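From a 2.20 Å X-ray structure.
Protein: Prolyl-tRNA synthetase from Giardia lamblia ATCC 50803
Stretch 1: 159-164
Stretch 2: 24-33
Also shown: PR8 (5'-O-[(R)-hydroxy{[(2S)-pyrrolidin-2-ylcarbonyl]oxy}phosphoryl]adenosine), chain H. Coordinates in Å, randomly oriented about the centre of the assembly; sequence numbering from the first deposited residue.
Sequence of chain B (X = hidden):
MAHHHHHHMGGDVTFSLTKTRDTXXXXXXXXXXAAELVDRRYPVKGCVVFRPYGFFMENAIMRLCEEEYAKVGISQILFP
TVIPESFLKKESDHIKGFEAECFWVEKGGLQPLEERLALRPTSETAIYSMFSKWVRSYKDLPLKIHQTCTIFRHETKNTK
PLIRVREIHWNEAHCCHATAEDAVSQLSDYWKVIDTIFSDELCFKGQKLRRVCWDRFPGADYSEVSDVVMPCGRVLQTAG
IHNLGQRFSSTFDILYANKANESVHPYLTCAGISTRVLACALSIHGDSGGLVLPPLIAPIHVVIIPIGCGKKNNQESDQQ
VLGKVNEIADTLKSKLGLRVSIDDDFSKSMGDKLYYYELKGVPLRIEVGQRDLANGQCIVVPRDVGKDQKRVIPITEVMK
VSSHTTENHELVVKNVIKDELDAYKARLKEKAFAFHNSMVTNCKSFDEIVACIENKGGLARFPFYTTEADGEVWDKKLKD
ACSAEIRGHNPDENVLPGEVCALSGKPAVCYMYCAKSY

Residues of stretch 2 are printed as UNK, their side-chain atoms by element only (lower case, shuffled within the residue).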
# COMPACT_ATOMS: atom_id res chain seq x y z
N THR B 159 0.94 5.46 -25.50
CA THR B 159 1.17 4.94 -24.17
C THR B 159 2.34 3.95 -24.16
O THR B 159 2.55 3.19 -25.10
CB THR B 159 -0.10 4.26 -23.59
OG1 THR B 159 -0.42 3.08 -24.32
CG2 THR B 159 -1.30 5.21 -23.63
N LYS B 160 3.12 3.99 -23.08
CA LYS B 160 4.24 3.09 -22.86
C LYS B 160 4.19 2.73 -21.38
O LYS B 160 4.13 3.63 -20.53
CB LYS B 160 5.56 3.80 -23.22
CG LYS B 160 6.82 2.90 -23.25
CD LYS B 160 7.94 3.56 -24.11
CE LYS B 160 9.22 2.70 -24.22
NZ LYS B 160 9.18 1.57 -25.23
N PRO B 161 4.20 1.43 -21.04
CA PRO B 161 4.14 1.01 -19.64
C PRO B 161 5.12 1.76 -18.74
O PRO B 161 6.27 1.97 -19.13
CB PRO B 161 4.52 -0.48 -19.70
CG PRO B 161 4.03 -0.90 -21.01
CD PRO B 161 4.22 0.26 -21.94
N LEU B 162 4.65 2.17 -17.57
CA LEU B 162 5.45 2.85 -16.55
C LEU B 162 5.78 4.31 -16.88
O LEU B 162 5.87 5.14 -15.98
CB LEU B 162 6.75 2.09 -16.23
CG LEU B 162 6.65 0.59 -15.99
CD1 LEU B 162 8.01 0.03 -15.66
CD2 LEU B 162 5.68 0.29 -14.86
N ILE B 163 5.97 4.62 -18.16
CA ILE B 163 6.50 5.91 -18.60
C ILE B 163 5.39 6.89 -18.99
O ILE B 163 5.42 8.04 -18.59
CB ILE B 163 7.50 5.70 -19.78
CG1 ILE B 163 8.81 5.10 -19.25
CG2 ILE B 163 7.77 7.00 -20.53
CD1 ILE B 163 9.69 4.53 -20.33
N ARG B 164 4.41 6.42 -19.76
CA ARG B 164 3.28 7.24 -20.19
C ARG B 164 2.02 6.39 -20.21
O ARG B 164 1.76 5.71 -21.19
CB ARG B 164 3.49 7.82 -21.59
CG ARG B 164 4.34 9.08 -21.66
CD ARG B 164 4.10 9.81 -22.99
NE ARG B 164 4.34 8.92 -24.13
CZ ARG B 164 5.46 8.84 -24.83
NH1 ARG B 164 6.50 9.63 -24.56
NH2 ARG B 164 5.55 7.97 -25.83
N UNK B 24 16.88 0.84 -27.49
CA UNK B 24 16.24 0.92 -26.17
C UNK B 24 14.72 0.75 -26.19
O UNK B 24 14.19 -0.00 -25.39
c UNK B 24 16.56 2.21 -25.43
c UNK B 24 16.08 1.48 -23.09
c UNK B 24 14.75 3.23 -24.01
c UNK B 24 15.80 2.33 -24.14
c UNK B 24 15.36 1.55 -21.90
c UNK B 24 14.34 2.47 -21.77
c UNK B 24 14.04 3.32 -22.82
N UNK B 25 14.04 1.48 -27.07
CA UNK B 25 12.58 1.43 -27.19
C UNK B 25 12.07 -0.00 -27.38
O UNK B 25 11.11 -0.42 -26.73
c UNK B 25 12.11 2.33 -28.34
N UNK B 26 12.73 -0.75 -28.25
CA UNK B 26 12.40 -2.18 -28.46
C UNK B 26 12.81 -3.06 -27.28
O UNK B 26 12.10 -4.00 -26.93
c UNK B 26 13.05 -2.70 -29.73
o UNK B 26 11.32 -1.58 -30.91
o UNK B 26 13.17 -2.04 -32.00
c UNK B 26 12.47 -2.06 -30.97
N UNK B 27 13.96 -2.75 -26.68
CA UNK B 27 14.45 -3.47 -25.51
C UNK B 27 13.45 -3.36 -24.38
O UNK B 27 13.10 -4.36 -23.74
c UNK B 27 17.08 -4.05 -20.43
n UNK B 27 17.71 -4.91 -22.69
c UNK B 27 16.23 -3.23 -22.58
c UNK B 27 16.28 -3.12 -19.81
c UNK B 27 17.03 -4.11 -21.82
c UNK B 27 17.34 -4.58 -23.98
c UNK B 27 15.81 -2.90 -25.11
c UNK B 27 16.44 -3.55 -23.95
c UNK B 27 15.49 -2.24 -20.53
c UNK B 27 15.45 -2.28 -21.92
N UNK B 28 12.99 -2.14 -24.14
CA UNK B 28 12.05 -1.86 -23.05
C UNK B 28 10.74 -2.63 -23.20
O UNK B 28 10.31 -3.31 -22.27
c UNK B 28 11.54 0.36 -20.58
c UNK B 28 11.75 -0.36 -22.97
c UNK B 28 9.41 0.80 -19.56
c UNK B 28 9.54 0.10 -21.86
c UNK B 28 10.79 0.75 -19.47
c UNK B 28 8.78 0.47 -20.76
c UNK B 28 10.93 0.04 -21.78
N UNK B 29 10.12 -2.53 -24.38
CA UNK B 29 8.87 -3.25 -24.65
C UNK B 29 9.02 -4.76 -24.48
O UNK B 29 8.16 -5.40 -23.87
o UNK B 29 7.74 -1.05 -27.33
c UNK B 29 7.80 -1.54 -26.18
c UNK B 29 8.35 -2.95 -26.05
o UNK B 29 7.44 -0.91 -25.16
N UNK B 30 10.10 -5.32 -25.02
CA UNK B 30 10.33 -6.76 -24.94
C UNK B 30 10.60 -7.20 -23.48
O UNK B 30 10.04 -8.20 -23.02
c UNK B 30 11.49 -7.17 -25.86
N UNK B 31 11.43 -6.46 -22.75
CA UNK B 31 11.70 -6.83 -21.36
C UNK B 31 10.44 -6.73 -20.48
O UNK B 31 10.26 -7.54 -19.58
c UNK B 31 12.90 -6.05 -20.74
c UNK B 31 13.48 -6.82 -19.54
c UNK B 31 13.78 -8.32 -19.81
c UNK B 31 12.49 -4.63 -20.33
N UNK B 32 9.56 -5.75 -20.75
CA UNK B 32 8.29 -5.63 -20.01
C UNK B 32 7.51 -6.93 -20.07
O UNK B 32 6.98 -7.40 -19.05
c UNK B 32 7.39 -4.52 -20.57
s UNK B 32 7.87 -2.62 -18.56
c UNK B 32 9.64 -2.61 -18.33
c UNK B 32 7.79 -3.08 -20.30
N UNK B 33 7.44 -7.51 -21.27
CA UNK B 33 6.74 -8.76 -21.50
C UNK B 33 7.51 -10.00 -21.03
O UNK B 33 6.99 -10.80 -20.26
o UNK B 33 4.93 -7.00 -22.61
c UNK B 33 6.36 -8.90 -22.98
c UNK B 33 5.40 -7.81 -23.45
o UNK B 33 5.11 -7.75 -24.67
C PR8 H . 2.49 16.84 -9.61
N PR8 H . 0.77 17.04 -7.93
O PR8 H . 1.62 16.24 -10.25
P PR8 H . 4.11 16.41 -11.45
N1 PR8 H . 2.76 8.29 -16.62
C2 PR8 H . 3.60 7.97 -15.64
N3 PR8 H . 4.06 8.87 -14.77
C4 PR8 H . 3.71 10.15 -14.86
C5 PR8 H . 2.84 10.53 -15.88
C6 PR8 H . 2.37 9.57 -16.77
N6 PR8 H . 1.53 9.92 -17.75
N7 PR8 H . 2.63 11.84 -15.76
C8 PR8 H . 3.34 12.27 -14.72
N9 PR8 H . 4.00 11.25 -14.16
CA PR8 H . 2.18 17.36 -8.21
CB PR8 H . 3.02 16.59 -7.20
CD PR8 H . 0.72 16.38 -6.63
CG PR8 H . 2.03 15.59 -6.58
C1' PR8 H . 4.90 11.36 -12.97
O10 PR8 H . 3.75 17.13 -10.05
O1P PR8 H . 3.41 17.01 -12.62
C2' PR8 H . 6.19 12.17 -13.27
O2' PR8 H . 7.31 11.55 -12.62
O2P PR8 H . 5.70 16.57 -11.60
C3' PR8 H . 5.93 13.49 -12.57
O3' PR8 H . 7.17 14.13 -12.25
C4' PR8 H . 5.28 12.93 -11.32
O4' PR8 H . 4.24 12.10 -11.89
C5' PR8 H . 4.74 14.07 -10.49
O5' PR8 H . 3.83 14.84 -11.24

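Position 24 carries seven side-chain carbons, one leading into a six-membered ring; its ring makes no contact with the loop, and it is Phe-24. Position 25 has a lone side-chain carbon; its backbone O accepts a weak hydrogen bond from Lys-160 NZ, the O of position 25 and Lys-160 NZ being 3.2 Å apart, and its CB lies 4.3 Å from Lys-160 NZ. It is Ala-25. Position 26 has two carbons, the second bearing two oxygens, with a CA-to-CB bond that points away from the loop and no contact there: an aspartate, Asp-26. Position 27 shows one carbon and then fused five- and six-membered rings holding eight carbons and a nitrogen. That is Trp-27, which does not touch the loop, with its ring nitrogen hydrogen-bonded elsewhere in the structure.

Position 28 is again one carbon and a six-carbon ring with no oxygen, but here the CA-to-CB bond points toward the loop, and four loop residues gather round the ring. It is Phe-28. Ile-163 CD1 sits over one face, 4.2 Å from the centroid of the Phe-28 ring and 24° off its normal, a CH-pi contact. Pro-161 O meets the ring edge, 3.3 Å from Phe-28 CE2, while Lys-160 CE comes to 3.5 Å from Phe-28 CD2.

Position 29 has two carbons and a terminal pair of oxygens, one of which meets Lys-160 NZ. It is Asp-29, with a salt bridge of 3.0 Å from Lys-160 NZ to Asp-29 OD1. Position 30 has one carbon, out of reach: Ala-30. Position 31 has four carbons forked at the first, one arm two carbons long, also out of reach, so it is Ile-31. Position 32 is an unbranched run of two carbons, sulfur and carbon that meets Leu-162 and Pro-161, hence Met-32; Met-32 SD lies 3.9 Å from Leu-162 CD1 and 4.1 Å from Pro-161 CB. Position 33 repeats the carboxylate pattern without reaching the loop: Asp-33.

The rule is helical spacing. Positions 25, 28, 29 and 32 follow an i, i+3, i+4, i+7 pattern, which brings them to one side of the helix, against a loop that has no regular structure; the contact as a whole buries 340 Å², both sides summed. Phe-28 and Met-32, one turn apart, supply apolar surface for Pro-161 and Leu-162. Lys-160 begins sideways, but its side chain passes the Phe-28 ring and delivers NZ to both Ala-25 O and Asp-29 OD1, so a single ammonium ties backbone and carboxylate together. The loop also borders the bound prolyl-adenylate: Ile-163 O lies 3.3 Å from PR8 N1, while Ile-163 CD1 rests on Phe-28.

Stretch 2 24-33: FADWFDAIMD
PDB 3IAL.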